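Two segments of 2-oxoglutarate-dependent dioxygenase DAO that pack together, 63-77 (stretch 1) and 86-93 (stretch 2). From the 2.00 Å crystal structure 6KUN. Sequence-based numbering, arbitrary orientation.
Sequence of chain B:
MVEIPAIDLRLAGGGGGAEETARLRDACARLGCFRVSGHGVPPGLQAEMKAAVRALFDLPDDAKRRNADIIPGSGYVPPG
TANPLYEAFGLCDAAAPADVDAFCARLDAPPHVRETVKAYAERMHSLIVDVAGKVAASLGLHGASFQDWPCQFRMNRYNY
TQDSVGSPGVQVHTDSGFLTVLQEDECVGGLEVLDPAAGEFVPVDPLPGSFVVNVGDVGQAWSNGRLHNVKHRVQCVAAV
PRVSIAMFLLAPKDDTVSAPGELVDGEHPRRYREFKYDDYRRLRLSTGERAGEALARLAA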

# COMPACT_ATOMS: atom_id res chain seq x y z
N ALA B 63 23.24 8.94 11.20
CA ALA B 63 23.29 8.55 9.79
C ALA B 63 22.60 9.62 8.92
O ALA B 63 23.07 9.92 7.82
CB ALA B 63 22.63 7.18 9.62
N LYS B 64 21.52 10.21 9.41
CA LYS B 64 20.85 11.27 8.64
C LYS B 64 21.76 12.49 8.47
O LYS B 64 21.82 13.08 7.37
CB LYS B 64 19.53 11.64 9.33
CG LYS B 64 18.65 10.41 9.47
CD LYS B 64 17.14 10.62 9.37
CE LYS B 64 16.47 10.63 10.71
NZ LYS B 64 14.98 10.54 10.67
N ARG B 65 22.52 12.85 9.50
CA ARG B 65 23.44 13.98 9.36
C ARG B 65 24.59 13.65 8.41
O ARG B 65 25.05 14.50 7.64
CB ARG B 65 24.00 14.38 10.72
CG ARG B 65 23.67 15.82 11.13
CD ARG B 65 24.91 16.71 11.19
NE ARG B 65 25.69 16.50 12.40
CZ ARG B 65 25.28 16.82 13.63
NH1 ARG B 65 24.07 17.34 13.82
NH2 ARG B 65 26.08 16.59 14.67
N ARG B 66 25.08 12.41 8.44
CA ARG B 66 26.07 12.03 7.44
C ARG B 66 25.52 12.10 6.01
O ARG B 66 26.31 12.10 5.05
CB ARG B 66 26.59 10.63 7.75
CG ARG B 66 27.45 10.60 9.04
CD ARG B 66 28.33 9.37 9.13
NE ARG B 66 27.57 8.13 9.25
CZ ARG B 66 26.88 7.76 10.32
NH1 ARG B 66 26.84 8.56 11.39
NH2 ARG B 66 26.22 6.61 10.33
N ASN B 67 24.20 12.21 5.85
CA ASN B 67 23.60 12.32 4.54
C ASN B 67 23.31 13.75 4.15
O ASN B 67 22.72 13.99 3.09
CB ASN B 67 22.31 11.49 4.52
CG ASN B 67 22.61 10.03 4.33
OD1 ASN B 67 23.38 9.66 3.43
ND2 ASN B 67 21.99 9.18 5.15
N ALA B 68 23.72 14.72 4.96
CA ALA B 68 23.57 16.12 4.58
C ALA B 68 24.72 16.56 3.70
O ALA B 68 25.88 16.26 4.00
CB ALA B 68 23.50 17.01 5.83
N ASP B 69 24.40 17.25 2.62
CA ASP B 69 25.40 17.83 1.72
C ASP B 69 26.26 16.76 1.05
O ASP B 69 27.44 16.97 0.76
CB ASP B 69 26.27 18.83 2.50
CG ASP B 69 25.43 19.91 3.19
OD1 ASP B 69 24.71 20.67 2.49
OD2 ASP B 69 25.48 19.99 4.44
N ILE B 70 25.68 15.61 0.70
CA ILE B 70 26.51 14.55 0.14
C ILE B 70 26.91 14.89 -1.28
O ILE B 70 27.96 14.43 -1.76
CB ILE B 70 25.84 13.17 0.24
CG1 ILE B 70 24.39 13.20 -0.24
CG2 ILE B 70 25.95 12.64 1.68
CD1 ILE B 70 23.72 11.80 -0.26
N ILE B 71 26.08 15.65 -2.00
CA ILE B 71 26.54 16.37 -3.20
C ILE B 71 26.10 17.82 -3.06
O ILE B 71 25.17 18.13 -2.30
CB ILE B 71 25.99 15.77 -4.52
CG1 ILE B 71 24.47 15.92 -4.60
CG2 ILE B 71 26.34 14.32 -4.67
CD1 ILE B 71 23.89 15.49 -5.91
N PRO B 72 26.76 18.72 -3.76
CA PRO B 72 26.59 20.14 -3.45
C PRO B 72 25.14 20.54 -3.46
O PRO B 72 24.45 20.35 -4.46
CB PRO B 72 27.39 20.83 -4.56
CG PRO B 72 28.40 19.83 -4.95
CD PRO B 72 27.66 18.52 -4.90
N GLY B 73 24.65 21.04 -2.32
CA GLY B 73 23.27 21.48 -2.19
C GLY B 73 22.24 20.41 -1.92
O GLY B 73 21.07 20.74 -1.76
N SER B 74 22.62 19.13 -1.88
CA SER B 74 21.63 18.06 -1.83
C SER B 74 21.98 17.09 -0.72
O SER B 74 23.13 16.95 -0.32
CB SER B 74 21.57 17.32 -3.16
OG SER B 74 20.98 18.11 -4.18
N GLY B 75 20.95 16.40 -0.23
CA GLY B 75 21.11 15.48 0.88
C GLY B 75 20.00 15.64 1.87
O GLY B 75 18.95 16.18 1.57
N TYR B 76 20.24 15.16 3.07
CA TYR B 76 19.24 15.26 4.13
C TYR B 76 19.10 16.70 4.63
O TYR B 76 20.05 17.48 4.64
CB TYR B 76 19.65 14.33 5.28
CG TYR B 76 18.73 14.38 6.46
CD1 TYR B 76 17.51 13.74 6.43
CD2 TYR B 76 19.08 15.04 7.61
CE1 TYR B 76 16.66 13.77 7.51
CE2 TYR B 76 18.24 15.08 8.70
CZ TYR B 76 17.05 14.46 8.65
OH TYR B 76 16.20 14.51 9.73
N VAL B 77 17.88 17.05 5.05
CA VAL B 77 17.56 18.36 5.60
C VAL B 77 16.74 18.12 6.87
O VAL B 77 15.67 17.49 6.80
CB VAL B 77 16.80 19.26 4.62
CG1 VAL B 77 16.88 20.73 5.07
CG2 VAL B 77 17.37 19.15 3.21
N TYR B 86 8.84 18.64 9.67
CA TYR B 86 9.21 18.26 8.32
C TYR B 86 10.69 17.92 8.23
O TYR B 86 11.52 18.64 8.78
CB TYR B 86 8.87 19.40 7.35
CG TYR B 86 9.33 19.19 5.92
CD1 TYR B 86 8.76 18.21 5.12
CD2 TYR B 86 10.31 19.98 5.37
CE1 TYR B 86 9.16 18.02 3.82
CE2 TYR B 86 10.73 19.80 4.05
CZ TYR B 86 10.14 18.81 3.29
OH TYR B 86 10.51 18.59 1.99
N GLU B 87 10.99 16.79 7.59
CA GLU B 87 12.36 16.42 7.25
C GLU B 87 12.34 15.80 5.86
O GLU B 87 11.29 15.36 5.38
CB GLU B 87 12.99 15.49 8.29
CG GLU B 87 12.47 14.06 8.29
CD GLU B 87 12.94 13.27 9.51
OE1 GLU B 87 12.08 12.91 10.34
OE2 GLU B 87 14.17 13.02 9.65
N ALA B 88 13.49 15.79 5.21
CA ALA B 88 13.48 15.39 3.82
C ALA B 88 14.88 15.05 3.34
O ALA B 88 15.88 15.37 3.99
CB ALA B 88 12.88 16.49 2.94
N PHE B 89 14.91 14.37 2.20
CA PHE B 89 16.10 14.12 1.40
C PHE B 89 15.82 14.70 0.03
O PHE B 89 14.80 14.35 -0.58
CB PHE B 89 16.41 12.62 1.24
CG PHE B 89 16.80 11.92 2.51
CD1 PHE B 89 15.85 11.48 3.41
CD2 PHE B 89 18.15 11.62 2.75
CE1 PHE B 89 16.21 10.78 4.56
CE2 PHE B 89 18.53 10.93 3.89
CZ PHE B 89 17.58 10.50 4.79
N GLY B 90 16.69 15.59 -0.44
CA GLY B 90 16.54 16.20 -1.74
C GLY B 90 17.75 15.97 -2.62
O GLY B 90 18.89 15.92 -2.13
N LEU B 91 17.50 15.89 -3.91
CA LEU B 91 18.51 15.59 -4.93
C LEU B 91 18.29 16.53 -6.10
O LEU B 91 17.27 16.46 -6.78
CB LEU B 91 18.41 14.15 -5.38
CG LEU B 91 19.47 13.61 -6.34
CD1 LEU B 91 18.95 12.22 -6.81
CD2 LEU B 91 19.83 14.43 -7.51
N CYS B 92 19.26 17.39 -6.32
CA CYS B 92 19.41 18.26 -7.50
C CYS B 92 20.83 18.05 -8.03
O CYS B 92 21.78 18.09 -7.23
CB CYS B 92 19.21 19.72 -7.10
SG CYS B 92 18.87 20.81 -8.47
N ASP B 93 21.00 17.79 -9.33
CA ASP B 93 20.01 17.81 -10.41
C ASP B 93 19.57 16.39 -10.78
O ASP B 93 20.35 15.61 -11.28
CB ASP B 93 20.63 18.54 -11.65
CG ASP B 93 19.71 18.59 -12.86
OD1 ASP B 93 18.58 18.07 -12.81
OD2 ASP B 93 20.11 19.17 -13.89
O HOH W 1 24.34 18.86 -6.88

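What does Phe89, the residue with the most surface covered in this contact, pack against? Its ring meets Tyr76, its partner in the antiparallel pairing of strand 75-77 with strand 86-92. The two form a non-hydrogen-bonded pair, the kind in which facing residues come close, and here CA of Tyr76 and CA of Phe89 are 4.3 Å apart. Both side chains leave on the same face of the sheet, so the rings are brought together. The edge of Tyr76 is turned toward the face of Phe89, with centroids 5.1 Å apart and planes at 60°; the nearest atoms, Tyr76 CD1 and Phe89 CZ, are separated by 3.6 Å. At its own edge, the Phe89 ring also reaches Asn67, whose CB lies 3.9 Å from Phe89 CE2.

How does Glu87, next in covered area, come to be held by two residues of the other stretch? Its CA-to-CB bond points sideways, but the extended side chain brings the carboxylate nearer. There Glu87 OE2 accepts a short hydrogen bond of 2.5 Å from Tyr76 OH, and Lys64 NZ donates another to Glu87 OE2 at 2.8 Å, the latter being part of a salt bridge. One carboxylate oxygen thus joins the helix that runs into stretch 1 from earlier in the chain to the tyrosine of strand 75-77. Such a buried charge is costly to leave unpaired, and the lysine supplies the opposite charge. Tyr76 therefore works in two ways: its ring packs on Phe89 while its hydroxyl ties down Glu87.

What keeps the backbones in register beneath these side chains? Two hydrogen-bonded pairs flank Tyr76 and Phe89. Gly75 N donates to Gly90 O at 2.8 Å and Gly90 N returns a bond to Gly75 O at 3.1 Å; two residues along, Val77 N donates to Ala88 O at 2.8 Å and Ala88 N to Val77 O at 3.2 Å. Between them, the close central pair adds CA-H...O contacts, from Phe89 CA to Gly75 O at 3.5 Å and from Tyr76 CA to Ala88 O at 3.4 Å. The absence of a side chain at Gly75 matters: an ideal CB would lie 2.3 Å from Asn67 O, a clash, and its backbone angles by themselves call for glycine. That same Asn67 O accepts a hydrogen bond of 2.7 Å from Tyr76 N, fastening the strand to the preceding loop.

How does the contact continue beyond the paired strand residues? The CA-to-CB bond of Ser74, which ends a type II turn begun at Ile71, points toward stretch 2, and Ser74 OG accepts a hydrogen bond from Cys92 N at 2.8 Å. A side chain here takes up a backbone amide. Close by, Ile71 CD1 comes within 3.6 Å of Cys92 O, while a water bridges the two stretches, 2.8 Å from Pro72 O and 2.7 Å from Cys92 O.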